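Local coordinates for protein glucose-permease IIA component (PDB 2GPR) that passes phosphoryl groups from phospho-HPr to the IIB domain in the phosphotransferase system that takes up glucose, probably through a phosphohistidine intermediate, at residues 16-20 with 139-144; 42-47 with 108-112; 53-58 with 95-100. All blocks are in the same frame, centred on the assembly; numbering follows the deposited sequence.

Contact 1: 16-20 with 139-144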
# COMPACT_ATOMS: atom_id res chain seq x y z
N GLY A 16 -6.33 -10.27 -3.38
CA GLY A 16 -6.80 -10.46 -1.99
C GLY A 16 -8.06 -9.66 -1.67
O GLY A 16 -8.80 -9.24 -2.56
N THR A 17 -8.29 -9.45 -0.37
CA THR A 17 -9.45 -8.73 0.07
C THR A 17 -9.09 -7.39 0.67
O THR A 17 -8.31 -7.31 1.61
CB THR A 17 -10.10 -9.52 1.20
OG1 THR A 17 -10.04 -10.88 0.89
CG2 THR A 17 -11.53 -9.05 1.48
N ILE A 18 -9.76 -6.36 0.23
CA ILE A 18 -9.59 -5.10 0.89
C ILE A 18 -10.41 -5.22 2.17
O ILE A 18 -11.51 -5.76 2.14
CB ILE A 18 -10.03 -3.94 0.01
CG1 ILE A 18 -9.17 -3.91 -1.27
CG2 ILE A 18 -9.92 -2.61 0.78
CD1 ILE A 18 -7.66 -3.78 -1.00
N ILE A 19 -9.81 -4.87 3.29
CA ILE A 19 -10.45 -4.92 4.59
C ILE A 19 -10.22 -3.52 5.13
O ILE A 19 -9.51 -2.76 4.48
CB ILE A 19 -9.80 -5.99 5.49
CG1 ILE A 19 -8.36 -5.62 5.86
CG2 ILE A 19 -9.73 -7.33 4.78
CD1 ILE A 19 -7.47 -6.84 6.01
N THR A 20 -10.77 -3.19 6.30
CA THR A 20 -10.61 -1.86 6.90
C THR A 20 -9.43 -1.81 7.83
O THR A 20 -8.86 -2.86 8.16
CB THR A 20 -11.89 -1.36 7.64
OG1 THR A 20 -12.29 -2.27 8.66
CG2 THR A 20 -13.04 -1.13 6.66
N VAL A 139 -14.16 3.58 -1.30
CA VAL A 139 -13.23 2.51 -1.17
C VAL A 139 -13.95 1.21 -1.54
O VAL A 139 -14.80 0.77 -0.81
CB VAL A 139 -12.55 2.29 0.20
CG1 VAL A 139 -11.71 0.99 0.11
CG2 VAL A 139 -11.65 3.44 0.60
N LYS A 140 -13.58 0.59 -2.64
CA LYS A 140 -14.19 -0.67 -3.01
C LYS A 140 -13.64 -1.77 -2.10
O LYS A 140 -12.41 -1.90 -1.96
CB LYS A 140 -14.08 -0.96 -4.50
CG LYS A 140 -14.23 -2.44 -4.87
CD LYS A 140 -13.38 -2.86 -6.07
CE LYS A 140 -14.05 -2.66 -7.45
NZ LYS A 140 -13.18 -3.04 -8.61
N MET A 141 -14.57 -2.50 -1.41
CA MET A 141 -14.25 -3.53 -0.46
C MET A 141 -14.44 -4.92 -1.00
O MET A 141 -14.90 -5.13 -2.10
CB MET A 141 -15.08 -3.33 0.79
CG MET A 141 -14.70 -2.08 1.53
SD MET A 141 -13.64 -2.44 2.91
CE MET A 141 -14.62 -3.81 3.57
N GLY A 142 -14.06 -5.91 -0.24
CA GLY A 142 -14.27 -7.23 -0.71
C GLY A 142 -13.09 -7.78 -1.47
O GLY A 142 -11.98 -7.28 -1.33
N GLU A 143 -13.39 -8.86 -2.24
CA GLU A 143 -12.45 -9.63 -3.04
C GLU A 143 -12.05 -8.86 -4.33
O GLU A 143 -12.91 -8.36 -5.08
CB GLU A 143 -13.06 -11.02 -3.30
CG GLU A 143 -12.08 -12.21 -3.12
CD GLU A 143 -11.64 -12.51 -1.69
OE1 GLU A 143 -11.58 -11.66 -0.82
OE2 GLU A 143 -11.28 -13.77 -1.51
N VAL A 144 -10.72 -8.69 -4.55
CA VAL A 144 -10.18 -7.91 -5.67
C VAL A 144 -9.03 -8.56 -6.39
O VAL A 144 -8.39 -9.48 -5.93
CB VAL A 144 -9.67 -6.50 -5.25
CG1 VAL A 144 -10.78 -5.63 -4.66
CG2 VAL A 144 -8.52 -6.60 -4.26
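The carboxylate of Glu143 and the peptide carbonyl of Gly142 are the flat groups that meet strand 16-19. Thr17 OG1 stands at the OE1 end of the carboxylate; the modelled 2.4 Å from Thr17 OG1 to Glu143 OE1 makes a hydrogen bond whose exact length is doubtful. Thr17 OG1 lies beside its own backbone nitrogen (chi1 -39°), which sets it toward the acid, while OE2 of Glu143 serves Lys43 in a salt bridge, also modelled doubtfully short. The Gly142 carbonyl accepts Ile18 N at 2.9 Å, with the donor tilted 21° from the carbonyl plane, and has Thr17 CA 3.2 Å away in a CH···O contact. Val144 N also bonds to Gly16 O (2.8 Å), while the return bonds from Gly16 N and Gly142 N are weak.

On the opposite face Ile18 and Val144 are the apolar pair. Ile18 crosses Val144 and Val139 at roughly right angles, CG1 4.1 Å from Val144 CG2 and CG2 4.1 Å from Val139 CG1, with Val150 behind. Gly16 and Gly142 adopt backbone angles that call for glycine. Residues 142-144 thus pair on the outer edge of strand 16-19, and having both hydroxyl and ammonium partners would probably favour an ionised Glu143.

Contact 2: 42-47 with 108-112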
# COMPACT_ATOMS: atom_id res chain seq x y z
N PRO A 42 -3.30 -10.05 1.53
CA PRO A 42 -2.59 -10.52 0.38
C PRO A 42 -2.85 -12.00 0.10
O PRO A 42 -2.60 -12.87 0.92
CB PRO A 42 -1.09 -10.31 0.64
CG PRO A 42 -0.95 -9.94 2.10
CD PRO A 42 -2.37 -9.76 2.64
N LYS A 43 -3.35 -12.24 -1.09
CA LYS A 43 -3.56 -13.56 -1.59
C LYS A 43 -2.37 -13.93 -2.40
O LYS A 43 -1.96 -15.09 -2.39
CB LYS A 43 -4.76 -13.68 -2.49
CG LYS A 43 -6.07 -13.59 -1.76
CD LYS A 43 -7.22 -13.86 -2.72
CE LYS A 43 -8.58 -13.47 -2.18
NZ LYS A 43 -9.11 -14.49 -1.26
N SER A 44 -1.84 -12.94 -3.16
CA SER A 44 -0.65 -13.11 -4.02
C SER A 44 0.65 -12.64 -3.37
O SER A 44 0.65 -12.13 -2.28
CB SER A 44 -0.81 -12.58 -5.45
OG SER A 44 -0.86 -11.16 -5.44
N ASN A 45 1.78 -12.82 -4.03
CA ASN A 45 3.02 -12.42 -3.43
C ASN A 45 3.52 -11.10 -3.91
O ASN A 45 4.13 -10.31 -3.14
CB ASN A 45 4.08 -13.47 -3.67
CG ASN A 45 3.47 -14.82 -3.50
OD1 ASN A 45 2.97 -15.37 -4.49
ND2 ASN A 45 3.29 -15.26 -2.23
N ASP A 46 3.25 -10.86 -5.18
CA ASP A 46 3.64 -9.64 -5.82
C ASP A 46 2.84 -8.40 -5.36
O ASP A 46 1.62 -8.37 -5.33
CB ASP A 46 3.76 -9.81 -7.32
CG ASP A 46 4.46 -11.13 -7.67
OD1 ASP A 46 5.44 -11.43 -6.85
OD2 ASP A 46 4.16 -11.83 -8.64
N PHE A 47 3.56 -7.40 -4.91
CA PHE A 47 2.94 -6.20 -4.52
C PHE A 47 3.34 -5.20 -5.56
O PHE A 47 4.52 -5.17 -5.94
CB PHE A 47 3.36 -5.79 -3.12
CG PHE A 47 2.75 -6.64 -2.06
CD1 PHE A 47 3.18 -7.96 -1.89
CD2 PHE A 47 1.75 -6.14 -1.22
CE1 PHE A 47 2.60 -8.75 -0.91
CE2 PHE A 47 1.15 -6.92 -0.24
CZ PHE A 47 1.55 -8.25 -0.13
N VAL A 108 7.86 -5.33 -5.09
CA VAL A 108 8.62 -6.38 -4.51
C VAL A 108 7.87 -7.73 -4.53
O VAL A 108 6.66 -7.83 -4.81
CB VAL A 108 8.94 -5.96 -3.08
CG1 VAL A 108 7.62 -5.81 -2.40
CG2 VAL A 108 9.85 -6.94 -2.33
N THR A 109 8.62 -8.78 -4.22
CA THR A 109 8.05 -10.08 -4.12
C THR A 109 8.31 -10.61 -2.71
O THR A 109 9.45 -10.63 -2.23
CB THR A 109 8.51 -11.04 -5.24
OG1 THR A 109 8.52 -10.33 -6.47
CG2 THR A 109 7.60 -12.29 -5.30
N VAL A 110 7.22 -10.94 -2.01
CA VAL A 110 7.34 -11.41 -0.63
C VAL A 110 7.10 -12.89 -0.39
O VAL A 110 6.07 -13.43 -0.74
CB VAL A 110 6.43 -10.65 0.29
CG1 VAL A 110 6.70 -11.08 1.73
CG2 VAL A 110 6.68 -9.17 0.13
N ASP A 111 8.01 -13.51 0.33
CA ASP A 111 7.75 -14.88 0.68
C ASP A 111 6.73 -14.88 1.76
O ASP A 111 7.07 -15.11 2.92
CB ASP A 111 8.98 -15.62 1.16
CG ASP A 111 8.79 -17.10 1.28
OD1 ASP A 111 7.62 -17.49 1.69
OD2 ASP A 111 9.70 -17.87 1.19
N LEU A 112 5.48 -14.70 1.34
CA LEU A 112 4.36 -14.67 2.22
C LEU A 112 4.32 -15.84 3.18
O LEU A 112 4.09 -15.62 4.39
CB LEU A 112 3.03 -14.46 1.48
CG LEU A 112 2.45 -13.07 1.74
CD1 LEU A 112 3.52 -12.02 1.57
CD2 LEU A 112 1.25 -12.79 0.82
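Leu112 reaches across from the first turn of helix 112-118 and packs against Pro42, Ser44 and Phe47, forming the dense side of this contact. Its CD2 presses on Pro42 CB at 3.4 Å, the two side chains crossing at about a right angle, and also lies against the Ser44 carbonyl oxygen. Its other methyl, CD1, sits 4.2 Å from Phe47 CE1, at the edge of the phenyl ring and near its plane. With chi1 of the leucine at -109°, off the usual values, CD2 lies toward Pro42 and CD1 toward Phe47. Val110 CG2 comes up obliquely to the same ring, 4.2 Å from Phe47 CD1, and Phe91 of the next strand lies on Val108 and Val110. Branched and aromatic residues suit this buried face, while Pro42 offers a rigid surface at the end of its strand.

The backbone link is firm at one point: Phe47 N donates almost straight to Val108 O (3.1 Å, 176°). The return bond from Val108 N to Phe47 O is weak, as is that from Val110 N to Asn45 O, an oxygen whose place is uncertain.

Toward solvent the pairing slackens. Asp46 and Thr109 lie side by side, pointing the same way, on the face opposite Phe47; the bond from Thr109 OG1 to Asp46 OD1 is weak at 3.3 Å and doubtful in position. Asn45 lays its amide beside Leu112 CB. Asp111, the helix N-cap, turns its carboxylate to Ser114 N.

Strand 46-48 is thus joined to the central strand 106-110 of a three-stranded sheet, close to the presumed phosphoryl-transfer site, Val110 being about 7 Å from His63 between side chains. Apolar packing of Leu112, Pro42, Phe47 and Val110 joins the segments together with the Phe47 N bond, and the Asp46 and Thr109 side chains take the outer face.

Contact 3: 53-58 with 95-100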
# COMPACT_ATOMS: atom_id res chain seq x y z
N GLY A 53 4.06 7.69 -9.06
CA GLY A 53 4.72 8.75 -8.30
C GLY A 53 6.16 8.38 -8.06
O GLY A 53 6.69 7.53 -8.77
N LYS A 54 6.76 9.00 -7.06
CA LYS A 54 8.14 8.75 -6.69
C LYS A 54 8.26 7.94 -5.42
O LYS A 54 7.63 8.23 -4.39
CB LYS A 54 8.84 10.05 -6.44
CG LYS A 54 10.20 10.07 -7.08
CD LYS A 54 11.18 10.86 -6.26
CE LYS A 54 10.71 12.27 -5.97
NZ LYS A 54 11.82 13.04 -5.41
N LEU A 55 9.10 6.92 -5.50
CA LEU A 55 9.34 6.09 -4.33
C LEU A 55 10.18 6.96 -3.38
O LEU A 55 11.42 6.87 -3.33
CB LEU A 55 10.17 4.86 -4.73
CG LEU A 55 9.69 3.50 -4.21
CD1 LEU A 55 10.66 2.41 -4.66
CD2 LEU A 55 9.64 3.47 -2.71
N VAL A 56 9.51 7.86 -2.71
CA VAL A 56 10.16 8.78 -1.80
C VAL A 56 10.58 8.07 -0.58
O VAL A 56 11.53 8.48 0.03
CB VAL A 56 9.27 9.95 -1.41
CG1 VAL A 56 9.96 10.80 -0.36
CG2 VAL A 56 8.92 10.78 -2.66
N THR A 57 9.83 7.01 -0.21
CA THR A 57 10.13 6.18 0.97
C THR A 57 10.46 4.76 0.63
O THR A 57 9.60 4.02 0.27
CB THR A 57 8.95 6.01 1.92
OG1 THR A 57 8.57 7.22 2.56
CG2 THR A 57 9.34 4.95 2.92
N ALA A 58 11.65 4.33 0.87
CA ALA A 58 11.89 2.93 0.66
C ALA A 58 12.84 2.48 1.74
O ALA A 58 13.21 3.27 2.54
CB ALA A 58 12.37 2.64 -0.76
N VAL A 95 12.77 -2.15 -6.74
CA VAL A 95 12.80 -0.71 -6.78
C VAL A 95 13.81 -0.13 -5.79
O VAL A 95 14.27 -0.80 -4.86
CB VAL A 95 11.38 -0.24 -6.41
CG1 VAL A 95 10.42 -0.45 -7.59
CG2 VAL A 95 10.90 -1.07 -5.22
N THR A 96 14.12 1.14 -5.99
CA THR A 96 15.03 1.84 -5.09
C THR A 96 14.43 3.17 -4.77
O THR A 96 13.65 3.71 -5.54
CB THR A 96 16.41 2.10 -5.72
OG1 THR A 96 16.82 1.02 -6.52
CG2 THR A 96 17.43 2.34 -4.64
N GLN A 97 14.79 3.68 -3.65
CA GLN A 97 14.30 4.95 -3.27
C GLN A 97 14.57 6.02 -4.32
O GLN A 97 15.51 5.92 -5.10
CB GLN A 97 14.87 5.36 -1.94
CG GLN A 97 14.10 6.52 -1.36
CD GLN A 97 14.76 6.96 -0.11
OE1 GLN A 97 15.98 6.74 0.06
NE2 GLN A 97 13.97 7.48 0.82
N ASP A 98 13.69 7.00 -4.35
CA ASP A 98 13.76 8.08 -5.26
C ASP A 98 13.35 7.69 -6.64
O ASP A 98 13.33 8.56 -7.52
CB ASP A 98 15.18 8.66 -5.37
CG ASP A 98 15.85 9.11 -4.11
OD1 ASP A 98 15.11 9.95 -3.43
OD2 ASP A 98 17.05 9.01 -3.88
N GLN A 99 13.10 6.40 -6.88
CA GLN A 99 12.68 5.88 -8.21
C GLN A 99 11.24 6.33 -8.57
O GLN A 99 10.34 6.35 -7.73
CB GLN A 99 12.69 4.32 -8.18
CG GLN A 99 12.13 3.61 -9.44
CD GLN A 99 12.29 2.07 -9.41
OE1 GLN A 99 11.41 1.28 -9.91
NE2 GLN A 99 13.45 1.61 -8.91
N GLU A 100 10.99 6.65 -9.80
CA GLU A 100 9.67 6.96 -10.14
C GLU A 100 9.00 5.63 -10.62
O GLU A 100 9.66 4.75 -11.20
CB GLU A 100 9.59 7.96 -11.29
CG GLU A 100 9.00 9.31 -10.89
CD GLU A 100 8.38 10.06 -12.07
OE1 GLU A 100 7.21 9.74 -12.50
OE2 GLU A 100 9.04 11.01 -12.64
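Gln97 spans the gap to 53-58 with its whole side chain. Its CB packs on Ala58 CB at 3.9 Å. With CG anti to the backbone nitrogen (chi1 -166°) and the chain extended beyond, CG passes Leu55 O at 3.3 Å and CD draws alongside the Val56 carbonyl. At the tip NE2 donates to Val56 O (2.8 Å), from above the carbonyl plane by 36°. Glutamine has the length and the amide N-H to reach this bend, where Val56 and Thr57 form a classic bulge opposite Gly66.

Beneath it the backbones hold each other. Leu55 N bonds nearly straight to Gln99 O (2.6 Å, 178°), and Asp98 N bonds to Leu55 O, modelled doubtfully short. These bonds fasten the type II turn from Thr96 to Gln99 to the strand; Asp98 takes the positive phi of its third position. Leu55 points toward 95-100 and crosses Val95 at about a right angle, CD1 3.3 Å from Val95 CB, with Phe65 behind both. Lys54 runs its methylenes over Asp98 O and keeps CG 4.1 Å from Glu100 CG.

Lys54 and Asp98 probably attract only weakly, their charged atoms being apart; the contact combines N-H groups given to backbone oxygens with packing of Leu55 on Val95.

Contacts 1 and 3 lie at the two ends of the seven-stranded antiparallel sheet, on opposite sides of the chain's centre, their centres about 25 Å apart. Contact 2 joins strands of the smaller sheet, its centre about 16 Å from that of contact 1 and 19 Å from that of contact 3. Along the chain contact 2 (42-47 with 108-112) encloses contact 3 (53-58 with 95-100), and contact 1 (16-20 with 139-144) encloses both. Contacts 1 and 2 touch where Lys43 packs on Gly16. Residues close in space are thus drawn from distant parts of the chain, binding it into one compact β domain, with contacts 2 and 3 near the presumed active-site histidines.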